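M152 protein (Murid herpesvirus 1, PDB 4G59) probably acts as an MHC class I-like viral immune-evasion protein that keeps host RAE-1 and MHC class I molecules from the cell surface. Local coordinates at residues B[7-12]-B[179-184]; B[206-211]-B[253-258]; B[212-217]-B[249-254]. All blocks are in the same frame, centred on the assembly; numbering follows the deposited sequence.

All three contacts reach the same four-stranded sheet of the immunoglobulin-like half of this MHC class I-like chain. Interaction 1 joins the edge strand 5-11 to the loop after helix 161-178. It is partly exposed and mixes apolar packing with a salt bridge. Interaction 2 is the most buried. One backbone bridge, apolar side chains and the base of a glycan meet there. Interaction 3 carries on the pairing of strands 210-213 and 250-253 toward a turn, with main-chain bonds and one CH-pi contact. Interactions 2 and 3 share S253 and S254. D179 of interaction 1 bonds to T256 and W258 of interaction 2, tying the residue just after helix 161-178 to this sheet.

Interaction 1 of 3, residues B[7-12]-B[179-184]; sequences VRIFED and DNPRHN
The I9 side chain overlaps the P181 ring and the R182 side chain. I9 CG2 lies 3.9 Å from P181 CB. I9 CD1 reaches R182 CG at 3.7 Å. I9 CB sits over one face of the R182 guanidinium. The R182 chain is extended from CG to NE, and chi4 of 77° then turns CZ; the guanidinium lies across I9 with E11 at its edge. There R182 NH1 meets both carboxylate oxygens, with E11 OE2 at 3.3 Å and E11 OE1 at 3.4 Å. Both hydrogen bonds are weak, though they form part of a salt bridge. The carboxylate plane of E11 and the guanidinium plane of R182 are 49° apart, so the groups do not pair flat. The R182 backbone is held by an Asx turn, in which R182 N donates to N180 OD1 at 2.8 Å. The contact joins outer strand 5-11 of the immunoglobulin-like sheet to the loop that leaves helix 161-178. Two residues before P181, D179 makes a salt bridge to R14. P181 is buried and also packs on W258. The apolar part of the contact is therefore the inner one. The E11-R182 pair is exposed and loosely matched, so its electrostatic gain is probably modest.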
loop_
_atom_site.group_PDB
_atom_site.type_symbol
_atom_site.label_atom_id
_atom_site.label_comp_id
_atom_site.label_asym_id
_atom_site.label_seq_id
_atom_site.Cartn_x
_atom_site.Cartn_y
_atom_site.Cartn_z
ATOM N N VAL B 7 18.144 -22.104 0.431
ATOM C CA VAL B 7 18.218 -20.816 1.099
ATOM C C VAL B 7 19.582 -20.714 1.766
ATOM O O VAL B 7 19.876 -21.460 2.713
ATOM C CB VAL B 7 17.115 -20.708 2.174
ATOM C CG1 VAL B 7 17.195 -19.377 2.913
ATOM C CG2 VAL B 7 15.741 -20.893 1.540
ATOM N N ARG B 8 20.420 -19.811 1.263
ATOM C CA ARG B 8 21.725 -19.549 1.861
ATOM C C ARG B 8 21.638 -18.268 2.686
ATOM O O ARG B 8 21.119 -17.241 2.223
ATOM C CB ARG B 8 22.810 -19.421 0.785
ATOM C CG ARG B 8 23.143 -20.718 0.053
ATOM C CD ARG B 8 24.181 -20.511 -1.059
ATOM N NE ARG B 8 23.594 -20.085 -2.334
ATOM C CZ ARG B 8 23.826 -18.913 -2.924
ATOM N NH1 ARG B 8 24.640 -18.027 -2.371
ATOM N NH2 ARG B 8 23.243 -18.621 -4.079
ATOM N N ILE B 9 22.149 -18.319 3.906
ATOM C CA ILE B 9 22.083 -17.159 4.778
ATOM C C ILE B 9 23.461 -16.536 4.992
ATOM O O ILE B 9 24.407 -17.232 5.339
ATOM C CB ILE B 9 21.418 -17.530 6.100
ATOM C CG1 ILE B 9 19.973 -17.900 5.820
ATOM C CG2 ILE B 9 21.489 -16.368 7.092
ATOM C CD1 ILE B 9 19.289 -18.611 6.956
ATOM N N PHE B 10 23.573 -15.231 4.774
ATOM C CA PHE B 10 24.859 -14.554 4.891
ATOM C C PHE B 10 24.814 -13.536 6.015
ATOM O O PHE B 10 23.992 -12.625 6.013
ATOM C CB PHE B 10 25.247 -13.885 3.564
ATOM C CG PHE B 10 25.314 -14.846 2.405
ATOM C CD1 PHE B 10 26.481 -15.558 2.137
ATOM C CD2 PHE B 10 24.209 -15.064 1.598
ATOM C CE1 PHE B 10 26.541 -16.464 1.070
ATOM C CE2 PHE B 10 24.268 -15.958 0.532
ATOM C CZ PHE B 10 25.438 -16.655 0.274
ATOM N N GLU B 11 25.677 -13.722 6.994
ATOM C CA GLU B 11 25.754 -12.805 8.106
ATOM C C GLU B 11 27.177 -12.325 8.216
ATOM O O GLU B 11 28.095 -13.121 8.233
ATOM C CB GLU B 11 25.337 -13.506 9.395
ATOM C CG GLU B 11 24.041 -14.263 9.270
ATOM C CD GLU B 11 23.874 -15.328 10.318
ATOM O OE1 GLU B 11 23.044 -15.152 11.226
ATOM O OE2 GLU B 11 24.556 -16.360 10.217
ATOM N N ASP B 12 27.368 -11.021 8.301
ATOM C CA ASP B 12 28.705 -10.509 8.500
ATOM C C ASP B 12 28.771 -10.011 9.922
ATOM O O ASP B 12 29.228 -10.718 10.810
ATOM C CB ASP B 12 29.009 -9.371 7.531
ATOM C CG ASP B 12 30.374 -8.758 7.764
ATOM O OD1 ASP B 12 31.255 -9.455 8.300
ATOM O OD2 ASP B 12 30.569 -7.580 7.409
ATOM N N ASP B 179 15.208 -11.230 16.038
ATOM C CA ASP B 179 15.570 -11.298 14.630
ATOM C C ASP B 179 16.566 -12.415 14.344
ATOM O O ASP B 179 17.753 -12.321 14.649
ATOM C CB ASP B 179 16.117 -9.948 14.148
ATOM C CG ASP B 179 16.830 -10.041 12.818
ATOM O OD1 ASP B 179 16.343 -10.739 11.906
ATOM O OD2 ASP B 179 17.883 -9.394 12.695
ATOM N N ASN B 180 16.054 -13.461 13.725
ATOM C CA ASN B 180 16.834 -14.618 13.393
ATOM C C ASN B 180 16.380 -15.129 12.038
ATOM O O ASN B 180 15.298 -15.689 11.929
ATOM C CB ASN B 180 16.616 -15.684 14.462
ATOM C CG ASN B 180 17.460 -16.915 14.232
ATOM O OD1 ASN B 180 17.804 -17.258 13.090
ATOM N ND2 ASN B 180 17.798 -17.596 15.316
ATOM N N PRO B 181 17.235 -14.981 11.014
ATOM C CA PRO B 181 16.902 -15.360 9.632
ATOM C C PRO B 181 16.468 -16.819 9.530
ATOM O O PRO B 181 15.755 -17.165 8.586
ATOM C CB PRO B 181 18.235 -15.208 8.878
ATOM C CG PRO B 181 19.177 -14.514 9.802
ATOM C CD PRO B 181 18.670 -14.704 11.199
ATOM N N ARG B 182 16.921 -17.664 10.462
ATOM C CA ARG B 182 16.589 -19.088 10.410
ATOM C C ARG B 182 15.204 -19.362 10.970
ATOM O O ARG B 182 14.673 -20.445 10.770
ATOM C CB ARG B 182 17.665 -19.955 11.102
ATOM C CG ARG B 182 19.044 -19.716 10.499
ATOM C CD ARG B 182 20.181 -20.520 11.115
ATOM N NE ARG B 182 21.329 -20.441 10.207
ATOM C CZ ARG B 182 22.127 -19.384 10.106
ATOM N NH1 ARG B 182 21.928 -18.311 10.877
ATOM N NH2 ARG B 182 23.126 -19.403 9.237
ATOM N N HIS B 183 14.607 -18.381 11.640
ATOM C CA HIS B 183 13.271 -18.586 12.191
ATOM C C HIS B 183 12.178 -18.237 11.185
ATOM O O HIS B 183 11.013 -18.568 11.388
ATOM C CB HIS B 183 13.074 -17.811 13.496
ATOM C CG HIS B 183 13.888 -18.330 14.635
ATOM N ND1 HIS B 183 13.502 -18.197 15.949
ATOM C CD2 HIS B 183 15.078 -18.980 14.656
ATOM C CE1 HIS B 183 14.420 -18.738 16.734
ATOM N NE2 HIS B 183 15.386 -19.216 15.972
ATOM N N ASN B 184 12.557 -17.571 10.099
ATOM C CA ASN B 184 11.592 -17.158 9.105
ATOM C C ASN B 184 11.298 -18.309 8.143
ATOM O O ASN B 184 12.086 -19.250 8.040
ATOM C CB ASN B 184 12.149 -15.954 8.350
ATOM C CG ASN B 184 12.479 -14.760 9.273
ATOM O OD1 ASN B 184 11.883 -14.590 10.334
ATOM N ND2 ASN B 184 13.424 -13.918 8.825
#

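Interaction 2 of 3, residues B[206-211]-B[253-258]; sequences PLAYNI and SSPTGW. With NAG (2-acetamido-2-deoxy-beta-D-glucopyranose), chain F.
The end of the pairing between strands 210-213 and 250-253 of the immunoglobulin-like sheet is an antiparallel hydrogen-bonded pair, N210 with S253, beside an N-glycosylation site. N210 N donates to S253 O at 2.9 Å, and S253 N donates to N210 O at 2.7 Å. Beyond this pair the segments part: A208 centres an inverse gamma turn, and S254 to G257 form a type I beta turn. L207 CB lies 4.0 Å from P255 CD, and L207 CD1 reaches T256 CG2 at 3.8 Å, with the L207 and T256 side chains crossing at about a right angle. P255 CG also lies against A208 O. The Y209 ring approaches the indole with its edge, as Y209 CE1 comes 3.7 Å from W258 CZ2. Y209 OH bonds to V205 O. G257 N to S254 O closes the turn, and S254 OG donates to T256 OG1 at 2.8 Å within it. T256 OG1 and W258 NE1 each bond to D179, the first residue after helix 161-178. N210 begins the sequon N210-I211-S212. N210 and S253 point to the same sheet face; N210 CG is anti to its backbone N (chi1 -179°). The sugar is covalently attached, N210 ND2 to NAG C1, at 1.4 Å.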
loop_
_atom_site.group_PDB
_atom_site.type_symbol
_atom_site.label_atom_id
_atom_site.label_comp_id
_atom_site.label_asym_id
_atom_site.label_seq_id
_atom_site.Cartn_x
_atom_site.Cartn_y
_atom_site.Cartn_z
ATOM N N PRO B 206 9.272 -7.332 12.627
ATOM C CA PRO B 206 8.948 -6.209 11.739
ATOM C C PRO B 206 10.139 -5.345 11.331
ATOM O O PRO B 206 10.248 -4.185 11.763
ATOM C CB PRO B 206 7.969 -5.370 12.578
ATOM C CG PRO B 206 8.331 -5.709 14.055
ATOM C CD PRO B 206 8.708 -7.170 13.990
ATOM N N LEU B 207 10.994 -5.861 10.464
ATOM C CA LEU B 207 12.087 -5.034 9.944
ATOM C C LEU B 207 11.798 -4.546 8.527
ATOM O O LEU B 207 10.975 -5.134 7.804
ATOM C CB LEU B 207 13.419 -5.791 9.996
ATOM C CG LEU B 207 13.944 -6.060 11.402
ATOM C CD1 LEU B 207 14.991 -7.172 11.421
ATOM C CD2 LEU B 207 14.504 -4.742 11.989
ATOM N N ALA B 208 12.463 -3.463 8.126
ATOM C CA ALA B 208 12.300 -2.969 6.758
ATOM C C ALA B 208 13.116 -3.799 5.780
ATOM O O ALA B 208 14.144 -3.361 5.290
ATOM C CB ALA B 208 12.661 -1.504 6.646
ATOM N N TYR B 209 12.647 -5.003 5.494
ATOM C CA TYR B 209 13.363 -5.891 4.605
ATOM C C TYR B 209 13.332 -5.381 3.178
ATOM O O TYR B 209 12.399 -4.695 2.753
ATOM C CB TYR B 209 12.748 -7.289 4.633
ATOM C CG TYR B 209 12.661 -7.923 6.005
ATOM C CD1 TYR B 209 13.751 -8.570 6.572
ATOM C CD2 TYR B 209 11.469 -7.908 6.715
ATOM C CE1 TYR B 209 13.652 -9.174 7.833
ATOM C CE2 TYR B 209 11.359 -8.499 7.959
ATOM C CZ TYR B 209 12.445 -9.118 8.515
ATOM O OH TYR B 209 12.302 -9.694 9.758
ATOM N N ASN B 210 14.380 -5.717 2.438
ATOM C CA ASN B 210 14.445 -5.392 1.029
ATOM C C ASN B 210 14.595 -6.675 0.229
ATOM O O ASN B 210 15.513 -7.461 0.464
ATOM C CB ASN B 210 15.615 -4.450 0.747
ATOM C CG ASN B 210 15.717 -4.071 -0.718
ATOM O OD1 ASN B 210 14.911 -4.505 -1.541
ATOM N ND2 ASN B 210 16.712 -3.257 -1.050
ATOM N N ILE B 211 13.697 -6.880 -0.724
ATOM C CA ILE B 211 13.770 -8.037 -1.598
ATOM C C ILE B 211 14.035 -7.551 -3.032
ATOM O O ILE B 211 13.376 -6.622 -3.513
ATOM C CB ILE B 211 12.489 -8.878 -1.502
ATOM C CG1 ILE B 211 12.551 -10.088 -2.413
ATOM C CG2 ILE B 211 11.274 -8.074 -1.853
ATOM C CD1 ILE B 211 11.571 -11.190 -1.963
ATOM N N SER B 253 17.238 -8.836 2.102
ATOM C CA SER B 253 18.212 -8.248 3.000
ATOM C C SER B 253 17.570 -7.496 4.164
ATOM O O SER B 253 16.525 -6.868 4.023
ATOM C CB SER B 253 19.145 -7.337 2.225
ATOM O OG SER B 253 18.482 -6.140 1.925
ATOM N N SER B 254 18.214 -7.584 5.322
ATOM C CA SER B 254 17.690 -7.035 6.564
ATOM C C SER B 254 18.599 -5.918 7.053
ATOM O O SER B 254 19.821 -5.996 6.912
ATOM C CB SER B 254 17.638 -8.137 7.615
ATOM O OG SER B 254 17.475 -7.585 8.907
ATOM N N PRO B 255 18.005 -4.859 7.614
ATOM C CA PRO B 255 18.842 -3.751 8.080
ATOM C C PRO B 255 19.775 -4.209 9.199
ATOM O O PRO B 255 20.763 -3.533 9.464
ATOM C CB PRO B 255 17.824 -2.733 8.634
ATOM C CG PRO B 255 16.484 -3.155 8.089
ATOM C CD PRO B 255 16.556 -4.607 7.774
ATOM N N THR B 256 19.472 -5.335 9.843
ATOM C CA THR B 256 20.350 -5.834 10.899
ATOM C C THR B 256 21.611 -6.503 10.358
ATOM O O THR B 256 22.473 -6.920 11.136
ATOM C CB THR B 256 19.628 -6.771 11.846
ATOM O OG1 THR B 256 19.182 -7.917 11.115
ATOM C CG2 THR B 256 18.454 -6.072 12.444
ATOM N N GLY B 257 21.727 -6.609 9.039
ATOM C CA GLY B 257 23.013 -6.947 8.449
ATOM C C GLY B 257 23.173 -8.329 7.859
ATOM O O GLY B 257 24.222 -8.660 7.313
ATOM N N TRP B 258 22.138 -9.143 7.963
ATOM C CA TRP B 258 22.129 -10.415 7.280
ATOM C C TRP B 258 21.352 -10.323 5.966
ATOM O O TRP B 258 20.517 -9.432 5.801
ATOM C CB TRP B 258 21.535 -11.482 8.190
ATOM C CG TRP B 258 20.085 -11.279 8.542
ATOM C CD1 TRP B 258 19.586 -10.693 9.675
ATOM C CD2 TRP B 258 18.945 -11.695 7.766
ATOM N NE1 TRP B 258 18.211 -10.723 9.645
ATOM C CE2 TRP B 258 17.793 -11.335 8.490
ATOM C CE3 TRP B 258 18.795 -12.345 6.534
ATOM C CZ2 TRP B 258 16.499 -11.593 8.016
ATOM C CZ3 TRP B 258 17.508 -12.603 6.062
ATOM C CH2 TRP B 258 16.379 -12.230 6.803
HETATM C C1 NAG F . 16.742 -1.973 -1.588
HETATM C C2 NAG F . 17.637 -1.199 -0.628
HETATM C C3 NAG F . 17.781 0.230 -1.127
HETATM C C4 NAG F . 18.344 0.171 -2.535
HETATM C C5 NAG F . 17.383 -0.637 -3.396
HETATM C C6 NAG F . 17.848 -0.682 -4.846
HETATM C C7 NAG F . 17.695 -1.813 1.717
HETATM C C8 NAG F . 17.012 -1.758 3.052
HETATM N N2 NAG F . 17.073 -1.211 0.707
HETATM O O3 NAG F . 18.660 0.944 -0.289
HETATM O O4 NAG F . 18.472 1.473 -3.055
HETATM O O5 NAG F . 17.321 -1.948 -2.879
HETATM O O6 NAG F . 16.956 -1.469 -5.602
HETATM O O7 NAG F . 18.774 -2.392 1.591
#

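Interaction 3 of 3, residues B[212-217]-B[249-254]; sequences SLANGV and AFVISS
The backbones of 212-213 and 250-251 run antiparallel. S212 and V251 form a hydrogen-bonded pair: S212 N donates to V251 O at 2.9 Å, and V251 N donates to S212 O at 2.6 Å. L213 and F250 follow as a non-hydrogen-bonded pair. One residue on, A214 N donates to A249 O at 2.8 Å, nearly along the C=O axis. The same A249 oxygen receives a CA-H...O contact from L213. The first chain then leaves the sheet in a type I beta turn from L213 to G216, closed by G216 N to L213 O. G216 has a positive phi of 97°, where a side chain would collide with the preceding carbonyl. A water bridges the turn to the other segment. It accepts from N215 N at 3.0 Å and from A249 N at 3.2 Å. In the immunoglobulin-like beta sandwich, strand 210-213 is the outermost strand on this side of its sheet. F250 faces inward and packs on V197 and C199 of the opposing sheet. L213 lies beside it, on the same face. L213 CD1 sits over the centre of the F250 ring, 3.8 Å from its centroid and 12° off the normal, a CH-pi contact. L213 CD1 is also 3.4 Å from A249 O, so the methyl touches both the ring face and a carbonyl oxygen. S212 and V251 point to the other face. There the CG2 branch of V251, beside its backbone N, leans toward the turn and meets A214 CB at 4.1 Å. V251 also touches Y259 of the next strand. A214 CB packs on A249 CB as well.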
loop_
_atom_site.group_PDB
_atom_site.type_symbol
_atom_site.label_atom_id
_atom_site.label_comp_id
_atom_site.label_asym_id
_atom_site.label_seq_id
_atom_site.Cartn_x
_atom_site.Cartn_y
_atom_site.Cartn_z
ATOM N N SER B 212 15.020 -8.151 -3.689
ATOM C CA SER B 212 15.384 -7.779 -5.041
ATOM C C SER B 212 16.002 -9.022 -5.679
ATOM O O SER B 212 16.189 -10.036 -4.994
ATOM C CB SER B 212 16.367 -6.607 -5.028
ATOM O OG SER B 212 17.629 -7.001 -4.506
ATOM N N LEU B 213 16.293 -8.962 -6.978
ATOM C CA LEU B 213 16.871 -10.112 -7.685
ATOM C C LEU B 213 18.357 -9.881 -7.882
ATOM O O LEU B 213 18.779 -8.748 -8.099
ATOM C CB LEU B 213 16.202 -10.306 -9.046
ATOM C CG LEU B 213 16.086 -11.726 -9.589
ATOM C CD1 LEU B 213 15.041 -12.473 -8.779
ATOM C CD2 LEU B 213 15.728 -11.714 -11.085
ATOM N N ALA B 214 19.146 -10.952 -7.840
ATOM C CA ALA B 214 20.605 -10.835 -7.780
ATOM C C ALA B 214 21.211 -10.080 -8.955
ATOM O O ALA B 214 22.169 -9.323 -8.787
ATOM C CB ALA B 214 21.238 -12.204 -7.652
ATOM N N ASN B 215 20.667 -10.295 -10.149
ATOM C CA ASN B 215 21.247 -9.682 -11.338
ATOM C C ASN B 215 20.671 -8.308 -11.664
ATOM O O ASN B 215 21.023 -7.720 -12.682
ATOM C CB ASN B 215 21.160 -10.628 -12.549
ATOM C CG ASN B 215 19.758 -10.710 -13.137
ATOM O OD1 ASN B 215 18.763 -10.411 -12.471
ATOM N ND2 ASN B 215 19.675 -11.121 -14.398
ATOM N N GLY B 216 19.778 -7.799 -10.815
ATOM C CA GLY B 216 19.285 -6.441 -10.979
ATOM C C GLY B 216 17.951 -6.280 -11.695
ATOM O O GLY B 216 17.347 -5.193 -11.677
ATOM N N VAL B 217 17.490 -7.346 -12.336
ATOM C CA VAL B 217 16.191 -7.327 -13.017
ATOM C C VAL B 217 15.078 -6.884 -12.076
ATOM O O VAL B 217 14.996 -7.396 -10.958
ATOM C CB VAL B 217 15.837 -8.717 -13.534
ATOM C CG1 VAL B 217 14.394 -8.742 -14.028
ATOM C CG2 VAL B 217 16.789 -9.114 -14.638
ATOM N N ALA B 249 18.304 -15.474 -8.646
ATOM C CA ALA B 249 18.137 -15.663 -7.215
ATOM C C ALA B 249 17.501 -14.443 -6.610
ATOM O O ALA B 249 17.829 -13.305 -6.975
ATOM C CB ALA B 249 19.462 -15.979 -6.532
ATOM N N PHE B 250 16.570 -14.679 -5.692
ATOM C CA PHE B 250 15.994 -13.574 -4.943
ATOM C C PHE B 250 16.937 -13.276 -3.800
ATOM O O PHE B 250 17.416 -14.196 -3.140
ATOM C CB PHE B 250 14.623 -13.967 -4.402
ATOM C CG PHE B 250 13.559 -14.070 -5.469
ATOM C CD1 PHE B 250 12.800 -12.971 -5.802
ATOM C CD2 PHE B 250 13.317 -15.271 -6.125
ATOM C CE1 PHE B 250 11.814 -13.053 -6.778
ATOM C CE2 PHE B 250 12.328 -15.365 -7.119
ATOM C CZ PHE B 250 11.576 -14.256 -7.443
ATOM N N VAL B 251 17.223 -12.000 -3.570
ATOM C CA VAL B 251 18.007 -11.604 -2.402
ATOM C C VAL B 251 17.113 -10.829 -1.452
ATOM O O VAL B 251 16.447 -9.868 -1.853
ATOM C CB VAL B 251 19.244 -10.762 -2.766
ATOM C CG1 VAL B 251 20.046 -10.426 -1.507
ATOM C CG2 VAL B 251 20.112 -11.518 -3.743
ATOM N N ILE B 252 17.088 -11.285 -0.200
ATOM C CA ILE B 252 16.289 -10.667 0.841
ATOM C C ILE B 252 17.261 -10.137 1.864
ATOM O O ILE B 252 18.047 -10.897 2.426
ATOM C CB ILE B 252 15.387 -11.699 1.507
ATOM C CG1 ILE B 252 14.433 -12.307 0.485
ATOM C CG2 ILE B 252 14.582 -11.056 2.591
ATOM C CD1 ILE B 252 13.662 -13.529 1.004
ATOM N N SER B 253 17.238 -8.836 2.102
ATOM C CA SER B 253 18.212 -8.248 3.000
ATOM C C SER B 253 17.570 -7.496 4.164
ATOM O O SER B 253 16.525 -6.868 4.023
ATOM C CB SER B 253 19.145 -7.337 2.225
ATOM O OG SER B 253 18.482 -6.140 1.925
ATOM N N SER B 254 18.214 -7.584 5.322
ATOM C CA SER B 254 17.690 -7.035 6.564
ATOM C C SER B 254 18.599 -5.918 7.053
ATOM O O SER B 254 19.821 -5.996 6.912
ATOM C CB SER B 254 17.638 -8.137 7.615
ATOM O OG SER B 254 17.475 -7.585 8.907
HETATM O O HOH W 1 19.106 -12.859 -10.389
#